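Mannitol dehydrogenase (Pseudomonas fluorescens, PDB 1LJ8) probably catalyses the NAD-dependent interconversion of mannitol and fructose, as a long-chain dehydrogenase that binds NAD. Local coordinates at residues A[74-86]-A[95-107]. Numbering follows the deposited sequence.
Sequences DDLAGQDYLFTLY and EVRVIGSISDMLL
F83 and L85 pair antiparallel with I99 and R97 through three backbone hydrogen bonds: I99 N to F83 O, nearly straight at 2.9 Å, L85 N to R97 O, and R97 N to L85 O. Beyond the F83-I99 pair the strands part, and water 1 bridges the gap, hydrogen-bonding to Y81 O and I99 O and accepting from I102 N.

Two CH-pi contacts involve the aromatic rings. The Y81 ring is sandwiched between the end of helix 69-77 and D104, whose CA sits 3.6 Å from the Y81 ring centroid, almost on the normal, while on the opposite face L76 C lies over the centre and A77 CA toward the rim. A broad planar ring suits this slot, and Y81 CE2 meets CB of M105, a selenomethionine, at 3.6 Å. Replacing Y81 with an alanine would probably open a gap between the helix end and D104 and deprive M105 CB of its aromatic neighbour. F83 holds CG between its backbone N and carbonyl carbon (chi1 60°), swinging the ring over I99 CB; F83 CZ also meets I99 CG2 at 3.5 Å, and CE2 meets I102 CD1, branched aliphatic side chains whose methyls fit against the ring. I99 CG1 packs on L85 CB. On the other sheet face, T84 CG2 presses against V96 CG1, while T84 OG1 bonds to D252.

Among charged groups, R97 grips E95 side-on, NE to OE2 at 2.9 Å and NH2 to OE1; K16 also pairs with E95.

Before the hairpin, D80, with positive phi, is the C-prime residue of a Schellman motif ending helix 69-77: Y81 N returns to L76 O at 2.8 Å. Helix, turn and beta hairpin belong to the Rossmann domain, where M105 neighbours D69, an NAD-binding residue.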
loop_
_atom_site.group_PDB
_atom_site.type_symbol
_atom_site.label_atom_id
_atom_site.label_comp_id
_atom_site.label_asym_id
_atom_site.label_seq_id
_atom_site.Cartn_x
_atom_site.Cartn_y
_atom_site.Cartn_z
ATOM N N ASP A 74 8.659 1.807 -19.536
ATOM C CA ASP A 74 8.749 2.537 -20.798
ATOM C C ASP A 74 8.497 4.032 -20.602
ATOM O O ASP A 74 9.237 4.853 -21.141
ATOM C CB ASP A 74 7.744 1.993 -21.815
ATOM C CG ASP A 74 8.097 0.583 -22.312
ATOM O OD1 ASP A 74 9.227 0.124 -22.085
ATOM O OD2 ASP A 74 7.217 -0.031 -22.960
ATOM N N ASP A 75 7.499 4.375 -19.786
ATOM C CA ASP A 75 7.164 5.783 -19.559
ATOM C C ASP A 75 8.320 6.478 -18.870
ATOM O O ASP A 75 8.679 7.613 -19.248
ATOM C CB ASP A 75 5.891 5.944 -18.703
ATOM C CG ASP A 75 4.585 5.654 -19.492
ATOM O OD1 ASP A 75 4.606 5.584 -20.736
ATOM O OD2 ASP A 75 3.535 5.516 -18.837
ATOM N N LEU A 76 8.900 5.829 -17.849
ATOM C CA LEU A 76 10.013 6.453 -17.161
ATOM C C LEU A 76 11.262 6.501 -18.072
ATOM O O LEU A 76 11.955 7.514 -18.114
ATOM C CB LEU A 76 10.368 5.711 -15.856
ATOM C CG LEU A 76 9.348 5.804 -14.728
ATOM C CD1 LEU A 76 9.825 4.941 -13.562
ATOM C CD2 LEU A 76 9.169 7.269 -14.304
ATOM N N ALA A 77 11.554 5.407 -18.784
ATOM C CA ALA A 77 12.747 5.389 -19.648
ATOM C C ALA A 77 12.665 6.488 -20.694
ATOM O O ALA A 77 13.690 7.060 -21.066
ATOM C CB ALA A 77 12.908 4.042 -20.323
ATOM N N GLY A 78 11.455 6.795 -21.161
ATOM C CA GLY A 78 11.320 7.856 -22.157
ATOM C C GLY A 78 11.570 9.242 -21.572
ATOM O O GLY A 78 11.624 10.249 -22.294
ATOM N N GLN A 79 11.747 9.306 -20.254
ATOM C CA GLN A 79 12.014 10.569 -19.555
ATOM C C GLN A 79 13.388 10.508 -18.830
ATOM O O GLN A 79 13.680 11.340 -17.959
ATOM C CB GLN A 79 10.879 10.877 -18.539
ATOM C CG GLN A 79 9.603 11.092 -19.311
ATOM C CD GLN A 79 8.349 11.407 -18.498
ATOM O OE1 GLN A 79 7.326 11.700 -19.096
ATOM N NE2 GLN A 79 8.419 11.337 -17.151
ATOM N N ASP A 80 14.224 9.543 -19.217
ATOM C CA ASP A 80 15.561 9.375 -18.629
ATOM C C ASP A 80 15.406 9.081 -17.125
ATOM O O ASP A 80 16.263 9.407 -16.305
ATOM C CB ASP A 80 16.398 10.648 -18.849
ATOM C CG ASP A 80 16.598 10.975 -20.320
ATOM O OD1 ASP A 80 17.036 10.057 -21.069
ATOM O OD2 ASP A 80 16.299 12.138 -20.720
ATOM N N TYR A 81 14.297 8.438 -16.803
ATOM C CA TYR A 81 13.928 8.039 -15.444
ATOM C C TYR A 81 13.561 9.186 -14.507
ATOM O O TYR A 81 13.331 8.984 -13.309
ATOM C CB TYR A 81 14.972 7.088 -14.833
ATOM C CG TYR A 81 14.825 5.707 -15.447
ATOM C CD1 TYR A 81 15.587 5.329 -16.550
ATOM C CD2 TYR A 81 13.815 4.829 -15.012
ATOM C CE1 TYR A 81 15.318 4.103 -17.230
ATOM C CE2 TYR A 81 13.564 3.619 -15.675
ATOM C CZ TYR A 81 14.316 3.273 -16.790
ATOM O OH TYR A 81 14.002 2.105 -17.494
ATOM N N LEU A 82 13.387 10.375 -15.081
ATOM C CA LEU A 82 12.908 11.523 -14.292
ATOM C C LEU A 82 11.343 11.478 -14.259
ATOM O O LEU A 82 10.720 10.967 -15.178
ATOM C CB LEU A 82 13.326 12.855 -14.962
ATOM C CG LEU A 82 14.834 13.119 -15.090
ATOM C CD1 LEU A 82 15.086 14.393 -15.924
ATOM C CD2 LEU A 82 15.448 13.249 -13.715
ATOM N N PHE A 83 10.712 11.999 -13.197
ATOM C CA PHE A 83 9.255 12.062 -13.155
ATOM C C PHE A 83 8.918 13.230 -12.250
ATOM O O PHE A 83 9.749 13.622 -11.417
ATOM C CB PHE A 83 8.609 10.754 -12.650
ATOM C CG PHE A 83 9.009 10.350 -11.255
ATOM C CD1 PHE A 83 8.248 10.786 -10.151
ATOM C CD2 PHE A 83 10.144 9.580 -11.041
ATOM C CE1 PHE A 83 8.633 10.454 -8.837
ATOM C CE2 PHE A 83 10.553 9.230 -9.733
ATOM C CZ PHE A 83 9.793 9.673 -8.612
ATOM N N THR A 84 7.710 13.756 -12.412
ATOM C CA THR A 84 7.276 14.902 -11.627
ATOM C C THR A 84 6.479 14.438 -10.405
ATOM O O THR A 84 5.563 13.595 -10.518
ATOM C CB THR A 84 6.318 15.822 -12.455
ATOM O OG1 THR A 84 6.887 16.078 -13.765
ATOM C CG2 THR A 84 6.103 17.154 -11.755
ATOM N N LEU A 85 6.811 15.024 -9.265
ATOM C CA LEU A 85 6.059 14.808 -8.035
ATOM C C LEU A 85 5.160 16.059 -7.980
ATOM O O LEU A 85 5.658 17.190 -7.904
ATOM C CB LEU A 85 6.984 14.739 -6.846
ATOM C CG LEU A 85 6.160 14.446 -5.567
ATOM C CD1 LEU A 85 6.833 13.391 -4.725
ATOM C CD2 LEU A 85 6.020 15.724 -4.813
ATOM N N TYR A 86 3.851 15.860 -8.019
ATOM C CA TYR A 86 2.894 16.973 -8.078
ATOM C C TYR A 86 2.031 16.904 -6.825
ATOM O O TYR A 86 1.092 16.094 -6.754
ATOM C CB TYR A 86 2.070 16.782 -9.350
ATOM C CG TYR A 86 1.054 17.863 -9.717
ATOM C CD1 TYR A 86 1.143 19.144 -9.188
ATOM C CD2 TYR A 86 0.043 17.593 -10.640
ATOM C CE1 TYR A 86 0.209 20.181 -9.591
ATOM C CE2 TYR A 86 -0.870 18.603 -11.046
ATOM C CZ TYR A 86 -0.762 19.881 -10.513
ATOM O OH TYR A 86 -1.626 20.878 -10.943
ATOM N N GLU A 95 4.350 21.971 -3.739
ATOM C CA GLU A 95 5.326 22.238 -4.781
ATOM C C GLU A 95 5.168 21.219 -5.897
ATOM O O GLU A 95 4.459 20.222 -5.737
ATOM C CB GLU A 95 6.763 22.164 -4.252
ATOM C CG GLU A 95 7.081 20.868 -3.517
ATOM C CD GLU A 95 8.567 20.724 -3.103
ATOM O OE1 GLU A 95 9.341 21.717 -3.149
ATOM O OE2 GLU A 95 8.946 19.588 -2.728
ATOM N N VAL A 96 5.798 21.532 -7.029
ATOM C CA VAL A 96 5.858 20.678 -8.215
ATOM C C VAL A 96 7.364 20.513 -8.352
ATOM O O VAL A 96 8.109 21.492 -8.480
ATOM C CB VAL A 96 5.312 21.371 -9.466
ATOM C CG1 VAL A 96 5.342 20.373 -10.647
ATOM C CG2 VAL A 96 3.926 21.849 -9.208
ATOM N N ARG A 97 7.815 19.264 -8.338
ATOM C CA ARG A 97 9.233 18.985 -8.307
ATOM C C ARG A 97 9.599 17.798 -9.176
ATOM O O ARG A 97 8.896 16.795 -9.165
ATOM C CB ARG A 97 9.603 18.652 -6.854
ATOM C CG ARG A 97 11.006 18.094 -6.653
ATOM C CD ARG A 97 11.260 17.802 -5.139
ATOM N NE ARG A 97 11.328 19.053 -4.366
ATOM C CZ ARG A 97 12.358 19.900 -4.400
ATOM N NH1 ARG A 97 13.437 19.664 -5.156
ATOM N NH2 ARG A 97 12.286 21.054 -3.722
ATOM N N VAL A 98 10.687 17.933 -9.930
ATOM C CA VAL A 98 11.184 16.823 -10.720
ATOM C C VAL A 98 12.083 15.963 -9.800
ATOM O O VAL A 98 12.996 16.482 -9.152
ATOM C CB VAL A 98 11.998 17.325 -11.931
ATOM C CG1 VAL A 98 12.695 16.122 -12.580
ATOM C CG2 VAL A 98 11.023 17.992 -12.940
ATOM N N ILE A 99 11.823 14.652 -9.743
ATOM C CA ILE A 99 12.550 13.730 -8.874
ATOM C C ILE A 99 13.576 12.974 -9.709
ATOM O O ILE A 99 13.220 12.436 -10.771
ATOM C CB ILE A 99 11.568 12.706 -8.236
ATOM C CG1 ILE A 99 10.524 13.467 -7.382
ATOM C CG2 ILE A 99 12.350 11.674 -7.394
ATOM C CD1 ILE A 99 11.141 14.163 -6.089
ATOM N N GLY A 100 14.826 12.918 -9.226
ATOM C CA GLY A 100 15.870 12.227 -9.972
ATOM C C GLY A 100 16.518 11.056 -9.261
ATOM O O GLY A 100 17.553 10.550 -9.716
ATOM N N SER A 101 15.900 10.582 -8.174
ATOM C CA SER A 101 16.500 9.482 -7.402
ATOM C C SER A 101 16.343 8.065 -7.955
ATOM O O SER A 101 16.954 7.141 -7.430
ATOM C CB SER A 101 15.953 9.554 -5.976
ATOM O OG SER A 101 14.539 9.507 -6.048
ATOM N N ILE A 102 15.531 7.890 -9.013
ATOM C CA ILE A 102 15.401 6.563 -9.631
ATOM C C ILE A 102 16.224 6.701 -10.927
ATOM O O ILE A 102 15.980 7.612 -11.741
ATOM C CB ILE A 102 13.943 6.225 -9.967
ATOM C CG1 ILE A 102 13.147 6.069 -8.664
ATOM C CG2 ILE A 102 13.865 4.889 -10.814
ATOM C CD1 ILE A 102 11.635 5.792 -8.885
ATOM N N SER A 103 17.196 5.798 -11.090
ATOM C CA SER A 103 18.083 5.836 -12.264
ATOM C C SER A 103 17.864 4.732 -13.296
ATOM O O SER A 103 18.421 4.808 -14.400
ATOM C CB SER A 103 19.548 5.843 -11.801
ATOM O OG SER A 103 19.847 4.753 -10.952
ATOM N N ASP A 104 17.056 3.724 -12.982
ATOM C CA ASP A 104 16.796 2.656 -13.966
ATOM C C ASP A 104 15.635 1.846 -13.421
ATOM O O ASP A 104 15.213 2.060 -12.288
ATOM C CB ASP A 104 18.018 1.730 -14.068
ATOM C CG ASP A 104 18.053 0.905 -15.370
ATOM O OD1 ASP A 104 19.041 0.148 -15.537
ATOM O OD2 ASP A 104 17.125 1.016 -16.224
HETATM N N MSE A 105 15.146 0.886 -14.215
HETATM C CA MSE A 105 14.086 -0.020 -13.773
HETATM C C MSE A 105 14.231 -1.271 -14.656
HETATM O O MSE A 105 14.226 -1.147 -15.885
HETATM C CB MSE A 105 12.718 0.604 -13.976
HETATM C CG MSE A 105 11.597 -0.336 -13.539
HETATM SE SE MSE A 105 9.928 0.558 -13.524
HETATM C CE MSE A 105 8.757 -1.033 -13.259
ATOM N N LEU A 106 14.411 -2.429 -14.018
ATOM C CA LEU A 106 14.564 -3.713 -14.724
ATOM C C LEU A 106 13.260 -4.490 -14.617
ATOM O O LEU A 106 12.545 -4.388 -13.596
ATOM C CB LEU A 106 15.719 -4.539 -14.113
ATOM C CG LEU A 106 17.108 -3.852 -14.087
ATOM C CD1 LEU A 106 18.163 -4.899 -13.618
ATOM C CD2 LEU A 106 17.474 -3.251 -15.448
ATOM N N LEU A 107 12.950 -5.269 -15.665
ATOM C CA LEU A 107 11.749 -6.084 -15.681
ATOM C C LEU A 107 12.137 -7.548 -15.696
ATOM O O LEU A 107 13.058 -7.946 -16.441
ATOM C CB LEU A 107 10.937 -5.822 -16.954
ATOM C CG LEU A 107 10.495 -4.374 -17.132
ATOM C CD1 LEU A 107 9.633 -4.270 -18.442
ATOM C CD2 LEU A 107 9.654 -3.920 -15.900
HETATM O O HOH W 1 13.920 9.630 -10.625
#